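Local coordinates for putative ATP-grasp superfamily protein (Archaeoglobus fulgidus, PDB 3DF7) that is of unknown function but belongs to a putative ATP-grasp family and probably binds ATP and a metal ion, at residues Lys3-Glu8 against Glu40-Val45; Asp71-Ile76 against Lys93-Leu98. One frame throughout, in Å; residues are numbered along the deposited sequence.

Contact 1 of 2, residues Lys3-Glu8 against Glu40-Val45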
# COMPACT_ATOMS: atom_id res chain seq x y z
N LYS A 3 23.16 2.31 3.33
CA LYS A 3 22.43 1.30 4.09
C LYS A 3 20.95 1.65 4.18
O LYS A 3 20.58 2.74 4.61
CB LYS A 3 23.01 1.20 5.51
CG LYS A 3 24.50 0.87 5.57
CD LYS A 3 24.81 -0.50 4.99
CE LYS A 3 26.22 -0.94 5.35
NZ LYS A 3 27.25 0.05 4.93
N LEU A 4 20.10 0.72 3.77
CA LEU A 4 18.66 0.95 3.84
C LEU A 4 18.03 0.05 4.89
O LEU A 4 18.10 -1.18 4.79
CB LEU A 4 17.98 0.68 2.49
CG LEU A 4 16.44 0.71 2.55
CD1 LEU A 4 15.96 2.11 2.89
CD2 LEU A 4 15.86 0.26 1.21
N PHE A 5 17.44 0.66 5.92
CA PHE A 5 16.76 -0.12 6.94
C PHE A 5 15.38 -0.41 6.35
O PHE A 5 14.58 0.50 6.15
CB PHE A 5 16.60 0.68 8.24
CG PHE A 5 15.71 0.01 9.25
CD1 PHE A 5 16.01 -1.27 9.74
CD2 PHE A 5 14.55 0.63 9.70
CE1 PHE A 5 15.18 -1.91 10.65
CE2 PHE A 5 13.70 -0.00 10.62
CZ PHE A 5 14.02 -1.27 11.09
N LEU A 6 15.13 -1.69 6.06
CA LEU A 6 13.86 -2.12 5.49
C LEU A 6 13.06 -2.86 6.56
O LEU A 6 13.56 -3.82 7.16
CB LEU A 6 14.10 -3.05 4.29
CG LEU A 6 12.84 -3.56 3.58
CD1 LEU A 6 12.14 -2.38 2.96
CD2 LEU A 6 13.20 -4.60 2.52
N PHE A 7 11.83 -2.43 6.78
CA PHE A 7 10.98 -3.03 7.80
C PHE A 7 9.51 -3.13 7.37
O PHE A 7 8.93 -2.15 6.91
CB PHE A 7 11.07 -2.19 9.09
CG PHE A 7 10.13 -2.63 10.18
CD1 PHE A 7 10.56 -3.47 11.20
CD2 PHE A 7 8.80 -2.18 10.19
CE1 PHE A 7 9.68 -3.86 12.22
CE2 PHE A 7 7.92 -2.57 11.20
CZ PHE A 7 8.36 -3.41 12.21
N GLU A 8 8.93 -4.31 7.53
CA GLU A 8 7.51 -4.52 7.22
C GLU A 8 6.93 -5.17 8.48
O GLU A 8 7.49 -6.13 9.01
CB GLU A 8 7.33 -5.42 6.00
CG GLU A 8 5.88 -5.53 5.53
CD GLU A 8 5.07 -6.51 6.36
OE1 GLU A 8 5.60 -7.61 6.63
OE2 GLU A 8 3.93 -6.19 6.74
N GLU A 40 22.40 -1.44 0.49
CA GLU A 40 22.81 -2.60 1.25
C GLU A 40 21.71 -2.64 2.31
O GLU A 40 21.59 -1.72 3.12
CB GLU A 40 24.18 -2.39 1.89
CG GLU A 40 24.50 -3.41 2.96
CD GLU A 40 25.99 -3.69 3.07
OE1 GLU A 40 26.79 -2.82 2.66
OE2 GLU A 40 26.35 -4.77 3.58
N ILE A 41 20.90 -3.69 2.28
CA ILE A 41 19.80 -3.81 3.22
C ILE A 41 20.23 -4.14 4.64
O ILE A 41 21.04 -5.03 4.87
CB ILE A 41 18.79 -4.90 2.76
CG1 ILE A 41 18.35 -4.63 1.31
CG2 ILE A 41 17.58 -4.91 3.67
CD1 ILE A 41 17.73 -3.26 1.10
N THR A 42 19.67 -3.41 5.59
CA THR A 42 19.94 -3.65 7.00
C THR A 42 18.56 -3.91 7.59
O THR A 42 17.55 -3.48 7.04
CB THR A 42 20.56 -2.43 7.70
OG1 THR A 42 19.64 -1.34 7.66
CG2 THR A 42 21.86 -2.03 7.02
N GLY A 43 18.51 -4.63 8.71
CA GLY A 43 17.23 -4.92 9.32
C GLY A 43 17.19 -6.30 9.93
O GLY A 43 18.23 -6.96 10.05
N PHE A 44 15.99 -6.75 10.28
CA PHE A 44 15.81 -8.04 10.93
C PHE A 44 14.44 -8.60 10.60
O PHE A 44 13.57 -7.90 10.10
CB PHE A 44 15.93 -7.84 12.44
CG PHE A 44 15.02 -6.76 12.97
CD1 PHE A 44 13.69 -7.04 13.27
CD2 PHE A 44 15.46 -5.45 13.06
CE1 PHE A 44 12.82 -6.03 13.66
CE2 PHE A 44 14.60 -4.42 13.45
CZ PHE A 44 13.27 -4.71 13.75
N VAL A 45 14.24 -9.88 10.89
CA VAL A 45 12.95 -10.52 10.65
C VAL A 45 12.53 -11.31 11.87
O VAL A 45 13.34 -11.59 12.76
CB VAL A 45 13.00 -11.46 9.43
CG1 VAL A 45 13.39 -10.68 8.19
CG2 VAL A 45 13.99 -12.61 9.67
O HOH W 1 13.72 -4.92 9.63
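Lys3 and Glu40 lie side by side and point the same way, where two parallel strands of the N-terminal four-stranded sheet pair. N of Leu4 donates to O of Glu40, N of Thr42 to O of Leu4 and N of Leu6 to O of Thr42. The chi2 of Lys3 (-63°) puts its CD beside CG of Glu40, 3.6 Å away. The charged ends form only a long salt bridge, NZ of Lys3 to OE1 of Glu40 at 3.7 Å. An alanine in place of Lys3 would probably leave the Glu40 carboxylate without this charged mate and CG2 of Thr42 with less cover. Thr42 crosses the lysine at about a right angle, with CG2 3.7 Å from CB of Lys3. Its OG1 hydrogen-bonds to Ser70. On the other face, CD1 of Ile41 packs alongside CD2 of Leu4, and CG2 of Ile41 meets CB of Leu6. Helix 18-35 lies against this face.

Gly43 follows Thr42. A CB on Gly43 would clash with O of Leu6, and its backbone angles by themselves call for glycine. Phe44 crosses Phe5 and Phe7 obliquely. Its CE2 reaches the edge of the Phe5 ring, 3.8 Å from CE1 of Phe5, and its CZ comes to the edge of Phe7. One water donates to O of Leu6 at 2.7 Å, accepts from N of Phe44, and sits over the centre of the Phe44 ring.

Contact 2 of 2, residues Asp71-Ile76 against Lys93-Leu98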
# COMPACT_ATOMS: atom_id res chain seq x y z
N ASP A 71 21.37 4.68 6.52
CA ASP A 71 21.43 5.94 5.79
C ASP A 71 20.03 6.34 5.33
O ASP A 71 19.76 7.51 5.06
CB ASP A 71 22.36 5.82 4.59
CG ASP A 71 23.80 5.58 4.99
OD1 ASP A 71 24.35 6.40 5.76
OD2 ASP A 71 24.38 4.56 4.55
N ALA A 72 19.15 5.35 5.22
CA ALA A 72 17.77 5.60 4.81
C ALA A 72 16.90 4.50 5.37
O ALA A 72 17.41 3.47 5.85
CB ALA A 72 17.67 5.64 3.27
N PHE A 73 15.59 4.70 5.34
CA PHE A 73 14.68 3.69 5.84
C PHE A 73 13.41 3.67 5.02
O PHE A 73 13.07 4.65 4.35
CB PHE A 73 14.35 3.93 7.33
CG PHE A 73 13.40 5.07 7.57
CD1 PHE A 73 12.02 4.89 7.45
CD2 PHE A 73 13.88 6.32 7.93
CE1 PHE A 73 11.13 5.95 7.68
CE2 PHE A 73 13.00 7.39 8.16
CZ PHE A 73 11.62 7.19 8.03
N LEU A 74 12.73 2.53 5.06
CA LEU A 74 11.47 2.35 4.37
C LEU A 74 10.65 1.46 5.28
O LEU A 74 11.00 0.31 5.52
CB LEU A 74 11.66 1.66 3.01
CG LEU A 74 10.32 1.45 2.29
CD1 LEU A 74 9.66 2.82 2.02
CD2 LEU A 74 10.54 0.69 0.99
N ILE A 75 9.57 2.02 5.81
CA ILE A 75 8.70 1.29 6.71
C ILE A 75 7.36 0.97 6.06
O ILE A 75 6.69 1.85 5.52
CB ILE A 75 8.50 2.09 8.03
CG1 ILE A 75 9.82 2.06 8.83
CG2 ILE A 75 7.33 1.53 8.84
CD1 ILE A 75 9.83 2.91 10.08
N ILE A 76 7.02 -0.31 6.08
CA ILE A 76 5.76 -0.78 5.52
C ILE A 76 4.97 -1.34 6.70
O ILE A 76 5.40 -2.31 7.34
CB ILE A 76 5.99 -1.92 4.51
CG1 ILE A 76 7.01 -1.50 3.45
CG2 ILE A 76 4.67 -2.28 3.85
CD1 ILE A 76 7.60 -2.67 2.69
N LYS A 93 13.57 10.43 12.98
CA LYS A 93 14.57 11.01 13.87
C LYS A 93 15.98 10.50 13.59
O LYS A 93 16.95 11.05 14.10
CB LYS A 93 14.19 10.70 15.33
CG LYS A 93 15.10 11.31 16.40
CD LYS A 93 14.94 12.83 16.53
CE LYS A 93 15.69 13.58 15.44
NZ LYS A 93 15.52 15.06 15.58
N TYR A 94 16.10 9.47 12.75
CA TYR A 94 17.40 8.88 12.45
C TYR A 94 18.03 9.11 11.08
O TYR A 94 19.16 9.57 10.99
CB TYR A 94 17.38 7.38 12.71
CG TYR A 94 17.12 7.02 14.15
CD1 TYR A 94 15.82 6.99 14.65
CD2 TYR A 94 18.17 6.76 15.02
CE1 TYR A 94 15.57 6.70 15.99
CE2 TYR A 94 17.94 6.48 16.37
CZ TYR A 94 16.64 6.45 16.84
OH TYR A 94 16.39 6.19 18.17
N CYS A 95 17.30 8.78 10.02
CA CYS A 95 17.85 8.94 8.67
C CYS A 95 16.83 9.29 7.60
O CYS A 95 15.65 9.47 7.89
CB CYS A 95 18.60 7.67 8.28
SG CYS A 95 17.65 6.16 8.57
N GLU A 96 17.30 9.38 6.36
CA GLU A 96 16.44 9.73 5.24
C GLU A 96 15.27 8.76 5.12
O GLU A 96 15.42 7.56 5.34
CB GLU A 96 17.22 9.73 3.92
CG GLU A 96 16.43 10.35 2.77
CD GLU A 96 17.04 10.07 1.40
OE1 GLU A 96 18.26 10.25 1.23
OE2 GLU A 96 16.28 9.67 0.49
N ASN A 97 14.11 9.30 4.76
CA ASN A 97 12.89 8.52 4.60
C ASN A 97 12.59 8.32 3.12
O ASN A 97 12.42 9.30 2.39
CB ASN A 97 11.74 9.26 5.28
CG ASN A 97 10.46 8.45 5.33
OD1 ASN A 97 10.37 7.36 4.77
ND2 ASN A 97 9.45 9.00 6.00
N LEU A 98 12.53 7.07 2.67
CA LEU A 98 12.22 6.79 1.26
C LEU A 98 10.71 6.79 1.07
O LEU A 98 10.22 6.71 -0.06
CB LEU A 98 12.80 5.44 0.83
CG LEU A 98 14.33 5.29 0.85
CD1 LEU A 98 14.71 4.01 0.12
CD2 LEU A 98 14.99 6.49 0.19
O HOH W 2 20.24 8.73 2.42
O HOH W 3 20.66 9.74 6.18
O HOH W 4 8.99 4.75 5.08
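Phe73 lays its ring against Asn97 where strand 72-76 pairs in parallel with the short strand 96-97. These strands and helix 83-92 form a beta-alpha-beta unit. The Phe73 side chain starts at CB, 4.2 Å from SG of Cys95. CG stands between the backbone N and the carbonyl carbon (chi1 75°), and approaches O of Glu96. On one side of the ring, CD2 lies 3.3 Å from that same oxygen, and CE2 meets O of Cys95, which lies at the ring edge. SG of Cys95 is also at this edge, in the ring plane, as a sulfur-aromatic contact. On the other side, CD1 and then CE1 approach OD1 of Asn97. CZ, the tip, points at the Asn97 side chain, but the approach is too short to be trusted. CA of Asn97 makes a CH-pi contact over one face, 4.0 Å from the ring centroid and offset toward the rim. The amide plane is turned 25° from the ring. OD1 of Asn97 accepts from N of Gly99, and a water joins it to N of Ile75.

Backbone bonds hold Phe73 on both its N and its O. Its N donates to O of Glu96 at 2.9 Å, and its O accepts from N of Leu98 at 3.0 Å in a nearly straight bond (173°). On the other face, CB of Ala72 packs against CG of Leu98.

Around the pair, the Phe73 side chain touches Ala91 of helix 83-92 and Leu67 of helix 63-67. Ala72 and Leu98 instead touch Leu4 of strand 3-8, the next strand in the sheet.

Overall arrangement
Contacts 1 and 2 are two pairings in one parallel sheet, ordered 40-42, 3-8, 72-76, 96-97. Their centres are about 10 Å apart. The inner strands, 3-8 and 72-76, join them directly: N of Phe5 lies 2.8 Å from O of Ala72, and O of Phe7 lies 2.8 Å from N of Ile76, both probable hydrogen bonds. Leu4 bridges the pairings by packing, with CD1 3.6 Å from CA of Phe73. Contact 1 closes before contact 2 opens along the chain. The centres of the contacts lie about 18 and 17 Å from the centre of the chain, on the same side of it. Both are plain sheet pairings.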